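Local coordinates for RING-type domain-containing protein (Chaetomium thermophilum, PDB 6Z3U), which activates the cyclin-dependent kinase CDK7 together with cyclin H, as the MAT1 subunit of the CAK complex, represented here by its C-terminal part, at the interface of chains B and A and the interface of chains C and A. Residues are numbered along the deposited sequence; one frame, centred on the assembly and turned at random. Chains: chain A, RING-type domain-containing protein; chain B, Protein kinase domain-containing protein; chain C, CYCLIN domain-containing protein.

Contact 1: the interface of chains B and A. Residues chain B 321-323, 325-327; chain A 34-35, 38.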
loop_
_atom_site.group_PDB
_atom_site.type_symbol
_atom_site.label_atom_id
_atom_site.label_comp_id
_atom_site.label_asym_id
_atom_site.label_seq_id
_atom_site.Cartn_x
_atom_site.Cartn_y
_atom_site.Cartn_z
ATOM N N PRO B 321 -29.901 -7.465 -9.214
ATOM C CA PRO B 321 -30.746 -6.459 -8.559
ATOM C C PRO B 321 -29.989 -5.168 -8.292
ATOM O O PRO B 321 -28.857 -5.175 -7.803
ATOM C CB PRO B 321 -31.165 -7.150 -7.256
ATOM C CG PRO B 321 -31.079 -8.603 -7.555
ATOM C CD PRO B 321 -29.922 -8.754 -8.501
ATOM N N GLY B 322 -30.632 -4.048 -8.617
ATOM C CA GLY B 322 -30.062 -2.739 -8.407
ATOM C C GLY B 322 -29.099 -2.282 -9.475
ATOM O O GLY B 322 -28.539 -1.187 -9.348
ATOM N N VAL B 323 -28.884 -3.079 -10.524
ATOM C CA VAL B 323 -27.913 -2.708 -11.550
ATOM C C VAL B 323 -28.306 -1.388 -12.202
ATOM O O VAL B 323 -27.460 -0.514 -12.429
ATOM C CB VAL B 323 -27.774 -3.839 -12.588
ATOM C CG1 VAL B 323 -29.087 -4.070 -13.320
ATOM C CG2 VAL B 323 -26.651 -3.530 -13.570
ATOM N N LYS B 325 -29.521 1.072 -10.997
ATOM C CA LYS B 325 -29.331 2.181 -10.075
ATOM C C LYS B 325 -27.875 2.624 -9.981
ATOM O O LYS B 325 -27.550 3.470 -9.141
ATOM C CB LYS B 325 -29.843 1.799 -8.684
ATOM C CG LYS B 325 -31.237 1.191 -8.675
ATOM C CD LYS B 325 -32.263 2.124 -9.300
ATOM C CE LYS B 325 -33.683 1.695 -8.961
ATOM N NZ LYS B 325 -33.974 0.298 -9.396
ATOM N N LEU B 326 -26.995 2.070 -10.809
ATOM C CA LEU B 326 -25.589 2.435 -10.741
ATOM C C LEU B 326 -25.382 3.860 -11.261
ATOM O O LEU B 326 -26.147 4.341 -12.102
ATOM C CB LEU B 326 -24.738 1.462 -11.551
ATOM C CG LEU B 326 -23.966 0.328 -10.859
ATOM C CD1 LEU B 326 -24.074 0.333 -9.344
ATOM C CD2 LEU B 326 -24.417 -1.019 -11.406
ATOM N N PRO B 327 -24.350 4.554 -10.773
ATOM C CA PRO B 327 -24.189 5.975 -11.124
ATOM C C PRO B 327 -24.172 6.254 -12.615
ATOM O O PRO B 327 -24.621 7.326 -13.039
ATOM C CB PRO B 327 -22.845 6.340 -10.476
ATOM C CG PRO B 327 -22.700 5.382 -9.344
ATOM C CD PRO B 327 -23.317 4.098 -9.824
ATOM N N GLN A 34 -27.885 0.285 -1.418
ATOM C CA GLN A 34 -28.044 -0.277 -2.755
ATOM C C GLN A 34 -26.716 -0.313 -3.503
ATOM O O GLN A 34 -26.400 -1.301 -4.176
ATOM C CB GLN A 34 -29.080 0.528 -3.540
ATOM C CG GLN A 34 -29.555 -0.153 -4.812
ATOM C CD GLN A 34 -30.339 -1.423 -4.532
ATOM O OE1 GLN A 34 -29.965 -2.506 -4.980
ATOM N NE2 GLN A 34 -31.433 -1.295 -3.788
ATOM N N GLN A 35 -25.918 0.752 -3.390
ATOM C CA GLN A 35 -24.683 0.822 -4.161
ATOM C C GLN A 35 -23.662 -0.207 -3.693
ATOM O O GLN A 35 -22.880 -0.711 -4.505
ATOM C CB GLN A 35 -24.091 2.229 -4.078
ATOM C CG GLN A 35 -23.933 2.911 -5.431
ATOM C CD GLN A 35 -25.263 3.189 -6.112
ATOM O OE1 GLN A 35 -25.455 2.857 -7.282
ATOM N NE2 GLN A 35 -26.183 3.811 -5.385
ATOM N N THR A 38 -25.383 -3.952 -4.858
ATOM C CA THR A 38 -25.454 -4.093 -6.306
ATOM C C THR A 38 -24.106 -3.856 -6.976
ATOM O O THR A 38 -23.919 -4.268 -8.126
ATOM C CB THR A 38 -26.495 -3.129 -6.879
ATOM O OG1 THR A 38 -26.975 -3.629 -8.132
ATOM C CG2 THR A 38 -25.890 -1.752 -7.094
#
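This patch joins a short helix of the MAT1 subunit to a kinase loop. Polar contacts centre on the hydroxyl of A:Thr38. OG1 lies anti to the backbone N (chi1 -155°) and points at the loop. It donates to the carbonyl B:Pro321 O at 2.5 Å, in the carbonyl plane and on a lone pair. A:Thr38 OG1 also lies 3.1 Å from a second carbonyl oxygen, B:Gly322 O. The amide B:Val323 N is 3.1 Å from A:Thr38 OG1, but its N-H points elsewhere. The amide of A:Gln35, its chain bent at chi2 (65°), meets the carbonyl of B:Lys325, further along the loop. Its OE1 is modelled 2.9 Å from B:Lys325 O, two acceptors in conflict as modelled. Exchanging OE1 and NE2 would probably give a hydrogen bond instead. A:Gln34 OE1 rests 3.4 Å from B:Gly322 CA. The apolar contact is tip to tip: A:Thr38 CG2 meets B:Leu326 CD1 at 3.6 Å. An alanine at A:Thr38 would remove OG1 and CG2, and would probably loosen both the loop and the B:Leu326 packing. A:Gln34, A:Gln35 and A:Thr38 belong to helix 34-39. The kinase loop includes 3-10 helix 323-325 and lies between helices 301-311 and 342-349.

Contact 2: the interface of chains C and A. Residues chain C 197-198, 201; chain A 19, 21-24, 51.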
loop_
_atom_site.group_PDB
_atom_site.type_symbol
_atom_site.label_atom_id
_atom_site.label_comp_id
_atom_site.label_asym_id
_atom_site.label_seq_id
_atom_site.Cartn_x
_atom_site.Cartn_y
_atom_site.Cartn_z
ATOM N N MET C 197 -15.727 -7.149 17.435
ATOM C CA MET C 197 -16.581 -8.231 16.957
ATOM C C MET C 197 -16.294 -9.532 17.697
ATOM O O MET C 197 -17.222 -10.274 18.041
ATOM C CB MET C 197 -16.417 -8.406 15.448
ATOM C CG MET C 197 -16.999 -7.246 14.657
ATOM S SD MET C 197 -16.763 -7.365 12.876
ATOM C CE MET C 197 -14.994 -7.144 12.729
ATOM N N GLU C 198 -15.018 -9.830 17.953
ATOM C CA GLU C 198 -14.694 -11.033 18.715
ATOM C C GLU C 198 -15.315 -10.979 20.107
ATOM O O GLU C 198 -15.750 -12.006 20.641
ATOM C CB GLU C 198 -13.178 -11.208 18.806
ATOM C CG GLU C 198 -12.736 -12.414 19.629
ATOM C CD GLU C 198 -13.279 -13.727 19.096
ATOM O OE1 GLU C 198 -13.270 -13.919 17.862
ATOM O OE2 GLU C 198 -13.717 -14.565 19.915
ATOM N N THR C 201 -19.228 -11.726 20.415
ATOM C CA THR C 201 -19.660 -13.117 20.440
ATOM C C THR C 201 -19.844 -13.645 21.857
ATOM O O THR C 201 -20.530 -14.657 22.041
ATOM C CB THR C 201 -18.654 -13.998 19.691
ATOM O OG1 THR C 201 -17.425 -14.065 20.425
ATOM C CG2 THR C 201 -18.382 -13.436 18.301
ATOM N N ARG A 19 -15.399 -16.348 11.543
ATOM C CA ARG A 19 -16.632 -17.113 11.437
ATOM C C ARG A 19 -17.787 -16.213 11.014
ATOM O O ARG A 19 -17.694 -14.982 11.013
ATOM C CB ARG A 19 -16.952 -17.835 12.756
ATOM C CG ARG A 19 -16.801 -17.009 14.029
ATOM C CD ARG A 19 -15.775 -17.626 14.977
ATOM N NE ARG A 19 -16.030 -17.280 16.374
ATOM C CZ ARG A 19 -15.460 -16.268 17.024
ATOM N NH1 ARG A 19 -15.769 -16.050 18.295
ATOM N NH2 ARG A 19 -14.585 -15.477 16.416
ATOM N N GLU A 21 -20.622 -15.504 12.311
ATOM C CA GLU A 21 -21.357 -14.716 13.292
ATOM C C GLU A 21 -20.746 -13.343 13.545
ATOM O O GLU A 21 -21.388 -12.512 14.196
ATOM C CB GLU A 21 -21.444 -15.472 14.621
ATOM C CG GLU A 21 -20.115 -15.591 15.353
ATOM C CD GLU A 21 -20.215 -16.424 16.616
ATOM O OE1 GLU A 21 -20.105 -17.665 16.522
ATOM O OE2 GLU A 21 -20.401 -15.835 17.702
ATOM N N LEU A 22 -19.536 -13.081 13.057
ATOM C CA LEU A 22 -18.907 -11.787 13.285
ATOM C C LEU A 22 -19.646 -10.695 12.519
ATOM O O LEU A 22 -19.913 -10.833 11.322
ATOM C CB LEU A 22 -17.440 -11.833 12.861
ATOM C CG LEU A 22 -16.547 -12.798 13.642
ATOM C CD1 LEU A 22 -15.157 -12.855 13.034
ATOM C CD2 LEU A 22 -16.468 -12.396 15.105
ATOM N N ASN A 23 -19.978 -9.610 13.215
ATOM C CA ASN A 23 -20.586 -8.443 12.588
ATOM C C ASN A 23 -20.521 -7.282 13.569
ATOM O O ASN A 23 -20.363 -7.476 14.778
ATOM C CB ASN A 23 -22.035 -8.709 12.166
ATOM C CG ASN A 23 -22.560 -7.664 11.197
ATOM O OD1 ASN A 23 -21.788 -6.996 10.512
ATOM N ND2 ASN A 23 -23.877 -7.514 11.140
ATOM N N HIS A 24 -20.658 -6.070 13.028
ATOM C CA HIS A 24 -20.564 -4.840 13.802
ATOM C C HIS A 24 -21.698 -3.927 13.347
ATOM O O HIS A 24 -21.914 -3.774 12.130
ATOM C CB HIS A 24 -19.204 -4.166 13.599
ATOM C CG HIS A 24 -18.947 -3.022 14.530
ATOM N ND1 HIS A 24 -19.535 -1.787 14.373
ATOM C CD2 HIS A 24 -18.156 -2.925 15.625
ATOM C CE1 HIS A 24 -19.123 -0.978 15.332
ATOM N NE2 HIS A 24 -18.285 -1.644 16.105
ATOM N N MET A 51 -9.873 -8.652 11.403
ATOM C CA MET A 51 -9.446 -9.719 12.304
ATOM C C MET A 51 -7.958 -10.016 12.153
ATOM O O MET A 51 -7.264 -10.263 13.146
ATOM C CB MET A 51 -10.273 -10.977 12.042
ATOM C CG MET A 51 -11.734 -10.847 12.445
ATOM S SD MET A 51 -11.963 -10.741 14.228
ATOM C CE MET A 51 -11.875 -12.471 14.683
#
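A loop of MAT1 meets the end of helix 189-200 of the cyclin. The charged contact is a salt bridge between A:Arg19 and C:Glu198. The guanidinium grips the carboxylate end-on, with one nitrogen for each oxygen. A:Arg19 NH2 donates at 2.5 Å to C:Glu198 OE1, which accepts through its syn lone pair. A:Arg19 NH1 donates to C:Glu198 OE2 at 3.0 Å, which it meets from above the carboxylate plane. The two planes are nearly coplanar, 19° apart. C:Glu198 CG is anti to its backbone N (chi1 178°), and a bend at chi2 turns the carboxylate to the arginine. The paired grip fixes the rotation of both groups.

A second polar contact stays within the cyclin. C:Thr201 OG1 donates to C:Glu198 O at 2.7 Å, from above the carbonyl plane. This ties the residue after the helix back to its last turn. It probably helps to turn the methyl CG2 toward A:Glu21 and A:Leu22.

Packing does the rest. C:Thr201 CG2 lies 3.9 Å from A:Leu22 CD2, and A:Glu21 crosses C:Thr201 at about a right angle. C:Met197 runs over the backbone of A:Asn23, with CG 3.4 Å from A:Asn23 O. It also touches A:His24 CB. A:Met51, from helix 43-55, reaches in with its terminal methyl: CE stops 3.8 Å from C:Glu198 OE1.

Contact 3: the interface of chains B and A. Residues chain B 265, 272-274, 320, 326, 368-369; chain A 35, 37-41.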
loop_
_atom_site.group_PDB
_atom_site.type_symbol
_atom_site.label_atom_id
_atom_site.label_comp_id
_atom_site.label_asym_id
_atom_site.label_seq_id
_atom_site.Cartn_x
_atom_site.Cartn_y
_atom_site.Cartn_z
ATOM N N GLU B 265 -19.732 -3.699 -13.745
ATOM C CA GLU B 265 -20.030 -2.816 -12.623
ATOM C C GLU B 265 -19.179 -1.552 -12.673
ATOM O O GLU B 265 -19.639 -0.480 -12.263
ATOM C CB GLU B 265 -19.836 -3.559 -11.297
ATOM C CG GLU B 265 -18.412 -4.011 -10.985
ATOM C CD GLU B 265 -18.155 -5.465 -11.346
ATOM O OE1 GLU B 265 -18.789 -5.972 -12.296
ATOM O OE2 GLU B 265 -17.318 -6.104 -10.672
ATOM N N HIS B 272 -18.336 1.291 -5.062
ATOM C CA HIS B 272 -18.120 0.403 -3.915
ATOM C C HIS B 272 -18.060 -1.028 -4.442
ATOM O O HIS B 272 -19.055 -1.756 -4.413
ATOM C CB HIS B 272 -19.223 0.586 -2.874
ATOM C CG HIS B 272 -19.292 1.970 -2.306
ATOM N ND1 HIS B 272 -20.448 2.720 -2.312
ATOM C CD2 HIS B 272 -18.349 2.738 -1.710
ATOM C CE1 HIS B 272 -20.213 3.893 -1.752
ATOM N NE2 HIS B 272 -18.948 3.928 -1.374
ATOM N N TYR B 273 -16.886 -1.428 -4.916
ATOM C CA TYR B 273 -16.665 -2.743 -5.501
ATOM C C TYR B 273 -15.593 -3.493 -4.715
ATOM O O TYR B 273 -15.064 -3.004 -3.716
ATOM C CB TYR B 273 -16.272 -2.613 -6.976
ATOM C CG TYR B 273 -15.121 -1.664 -7.239
ATOM C CD1 TYR B 273 -13.804 -2.095 -7.142
ATOM C CD2 TYR B 273 -15.350 -0.342 -7.594
ATOM C CE1 TYR B 273 -12.749 -1.235 -7.389
ATOM C CE2 TYR B 273 -14.301 0.527 -7.841
ATOM C CZ TYR B 273 -13.004 0.075 -7.737
ATOM O OH TYR B 273 -11.962 0.939 -7.985
ATOM N N GLY B 274 -15.278 -4.701 -5.180
ATOM C CA GLY B 274 -14.319 -5.550 -4.503
ATOM C C GLY B 274 -13.449 -6.351 -5.450
ATOM O O GLY B 274 -13.237 -5.954 -6.599
ATOM N N TRP B 320 -29.412 -9.177 -11.699
ATOM C CA TRP B 320 -28.476 -8.279 -11.020
ATOM C C TRP B 320 -29.272 -7.169 -10.351
ATOM O O TRP B 320 -29.340 -6.039 -10.847
ATOM C CB TRP B 320 -27.462 -7.706 -12.010
ATOM C CG TRP B 320 -26.322 -6.953 -11.393
ATOM C CD1 TRP B 320 -26.174 -6.595 -10.083
ATOM C CD2 TRP B 320 -25.165 -6.457 -12.077
ATOM N NE1 TRP B 320 -24.994 -5.909 -9.910
ATOM C CE2 TRP B 320 -24.357 -5.812 -11.120
ATOM C CE3 TRP B 320 -24.733 -6.498 -13.406
ATOM C CZ2 TRP B 320 -23.144 -5.215 -11.450
ATOM C CZ3 TRP B 320 -23.530 -5.906 -13.731
ATOM C CH2 TRP B 320 -22.748 -5.274 -12.758
ATOM N N LEU B 326 -26.995 2.070 -10.809
ATOM C CA LEU B 326 -25.589 2.435 -10.741
ATOM C C LEU B 326 -25.382 3.860 -11.261
ATOM O O LEU B 326 -26.147 4.341 -12.102
ATOM C CB LEU B 326 -24.738 1.462 -11.551
ATOM C CG LEU B 326 -23.966 0.328 -10.859
ATOM C CD1 LEU B 326 -24.074 0.333 -9.344
ATOM C CD2 LEU B 326 -24.417 -1.019 -11.406
ATOM N N PRO B 368 -21.255 -9.052 -9.825
ATOM C CA PRO B 368 -19.993 -9.430 -9.164
ATOM C C PRO B 368 -20.188 -10.261 -7.912
ATOM O O PRO B 368 -19.247 -10.944 -7.488
ATOM C CB PRO B 368 -19.338 -8.078 -8.845
ATOM C CG PRO B 368 -20.451 -7.094 -8.851
ATOM C CD PRO B 368 -21.445 -7.590 -9.855
ATOM N N LYS B 369 -21.375 -10.224 -7.304
ATOM C CA LYS B 369 -21.613 -11.007 -6.098
ATOM C C LYS B 369 -21.593 -12.504 -6.383
ATOM O O LYS B 369 -21.130 -13.285 -5.544
ATOM C CB LYS B 369 -22.946 -10.594 -5.473
ATOM C CG LYS B 369 -22.976 -9.146 -5.001
ATOM C CD LYS B 369 -24.351 -8.742 -4.500
ATOM C CE LYS B 369 -25.324 -8.495 -5.648
ATOM N NZ LYS B 369 -26.728 -8.271 -5.178
ATOM N N GLN A 35 -25.918 0.752 -3.390
ATOM C CA GLN A 35 -24.683 0.822 -4.161
ATOM C C GLN A 35 -23.662 -0.207 -3.693
ATOM O O GLN A 35 -22.880 -0.711 -4.505
ATOM C CB GLN A 35 -24.091 2.229 -4.078
ATOM C CG GLN A 35 -23.933 2.911 -5.431
ATOM C CD GLN A 35 -25.263 3.189 -6.112
ATOM O OE1 GLN A 35 -25.455 2.857 -7.282
ATOM N NE2 GLN A 35 -26.183 3.811 -5.385
ATOM N N ILE A 37 -24.293 -3.282 -2.255
ATOM C CA ILE A 37 -24.688 -4.638 -2.619
ATOM C C ILE A 37 -24.671 -4.814 -4.131
ATOM O O ILE A 37 -24.000 -5.709 -4.659
ATOM C CB ILE A 37 -26.069 -4.975 -2.016
ATOM C CG1 ILE A 37 -27.138 -3.982 -2.488
ATOM C CG2 ILE A 37 -25.980 -4.994 -0.495
ATOM C CD1 ILE A 37 -28.377 -3.942 -1.612
ATOM N N THR A 38 -25.383 -3.952 -4.858
ATOM C CA THR A 38 -25.454 -4.093 -6.306
ATOM C C THR A 38 -24.106 -3.856 -6.976
ATOM O O THR A 38 -23.919 -4.268 -8.126
ATOM C CB THR A 38 -26.495 -3.129 -6.879
ATOM O OG1 THR A 38 -26.975 -3.629 -8.132
ATOM C CG2 THR A 38 -25.890 -1.752 -7.094
ATOM N N GLY A 39 -23.168 -3.204 -6.289
ATOM C CA GLY A 39 -21.849 -2.954 -6.832
ATOM C C GLY A 39 -20.816 -4.007 -6.515
ATOM O O GLY A 39 -19.728 -3.996 -7.099
ATOM N N GLY A 40 -21.126 -4.919 -5.598
ATOM C CA GLY A 40 -20.235 -6.016 -5.295
ATOM C C GLY A 40 -19.225 -5.753 -4.206
ATOM O O GLY A 40 -18.135 -6.334 -4.238
ATOM N N TYR A 41 -19.545 -4.903 -3.235
ATOM C CA TYR A 41 -18.641 -4.698 -2.113
ATOM C C TYR A 41 -18.698 -5.904 -1.185
ATOM O O TYR A 41 -19.781 -6.360 -0.807
ATOM C CB TYR A 41 -18.996 -3.429 -1.342
ATOM C CG TYR A 41 -18.009 -3.133 -0.233
ATOM C CD1 TYR A 41 -18.139 -3.725 1.018
ATOM C CD2 TYR A 41 -16.936 -2.278 -0.442
ATOM C CE1 TYR A 41 -17.235 -3.468 2.029
ATOM C CE2 TYR A 41 -16.026 -2.014 0.565
ATOM C CZ TYR A 41 -16.180 -2.614 1.798
ATOM O OH TYR A 41 -15.281 -2.357 2.807
#
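The carbonyl A:Thr38 O is the best-held polar atom here, gripped by one hydrogen bond from the indole of B:Trp320. B:Trp320 NE1 donates at 2.7 Å to A:Thr38 O, with 151° at the hydrogen. The oxygen lies at the edge of the indole, in its plane, and is met on a lone pair. B:Trp320 CG is anti to its backbone N (chi1 -170°). B:Pro368 lies over the rim of one face, which may help keep the N-H edge turned to the helix end. B:Glu265 N is at the edge.

A:Thr38 is near the C-terminal end of helix 34-39, so its carbonyl points outward. This end and A:Gly40 after it pack against kinase loops at the B-A interface. A:Ile37 O nearby is flanked by the aliphatic part of B:Lys369, whose chain bends at chi3. B:Lys369 NZ is 3.8 Å from A:Ile37 O, and its charge, if present, may favour the carbonyl-rich helix end. B:Pro368 CG packs 3.7 Å from A:Gly40 CA, where the chain leaves the helix with a positive phi (90°). On the other side the backbone of B:His272 and B:Tyr273 runs past A:Gly39 and A:Tyr41. The B:His272 ring crosses A:Gln35 at about a right angle. A:Tyr41 CB sits 3.5 Å from B:His272 O.

Contact 1 and contact 3 are parts of one footprint, their centres about 7 Å apart. They share B:Leu326, A:Gln35 and A:Thr38, so helix 34-39 of MAT1 serves both. Contact 2 is separate, its centre about 27 Å and 23 Å from those of contacts 1 and 3. It uses the stretch before helix 25-31, plus A:Met51 of helix 43-55. This C-terminal fragment of MAT1 therefore bridges kinase and cyclin. The active-site residue B:Asp220 is about 22 Å and 17 Å from the centres of contacts 1 and 3. MAT1 activates the kinase; lying away from the catalytic residue, these contacts may act by holding the subunits together.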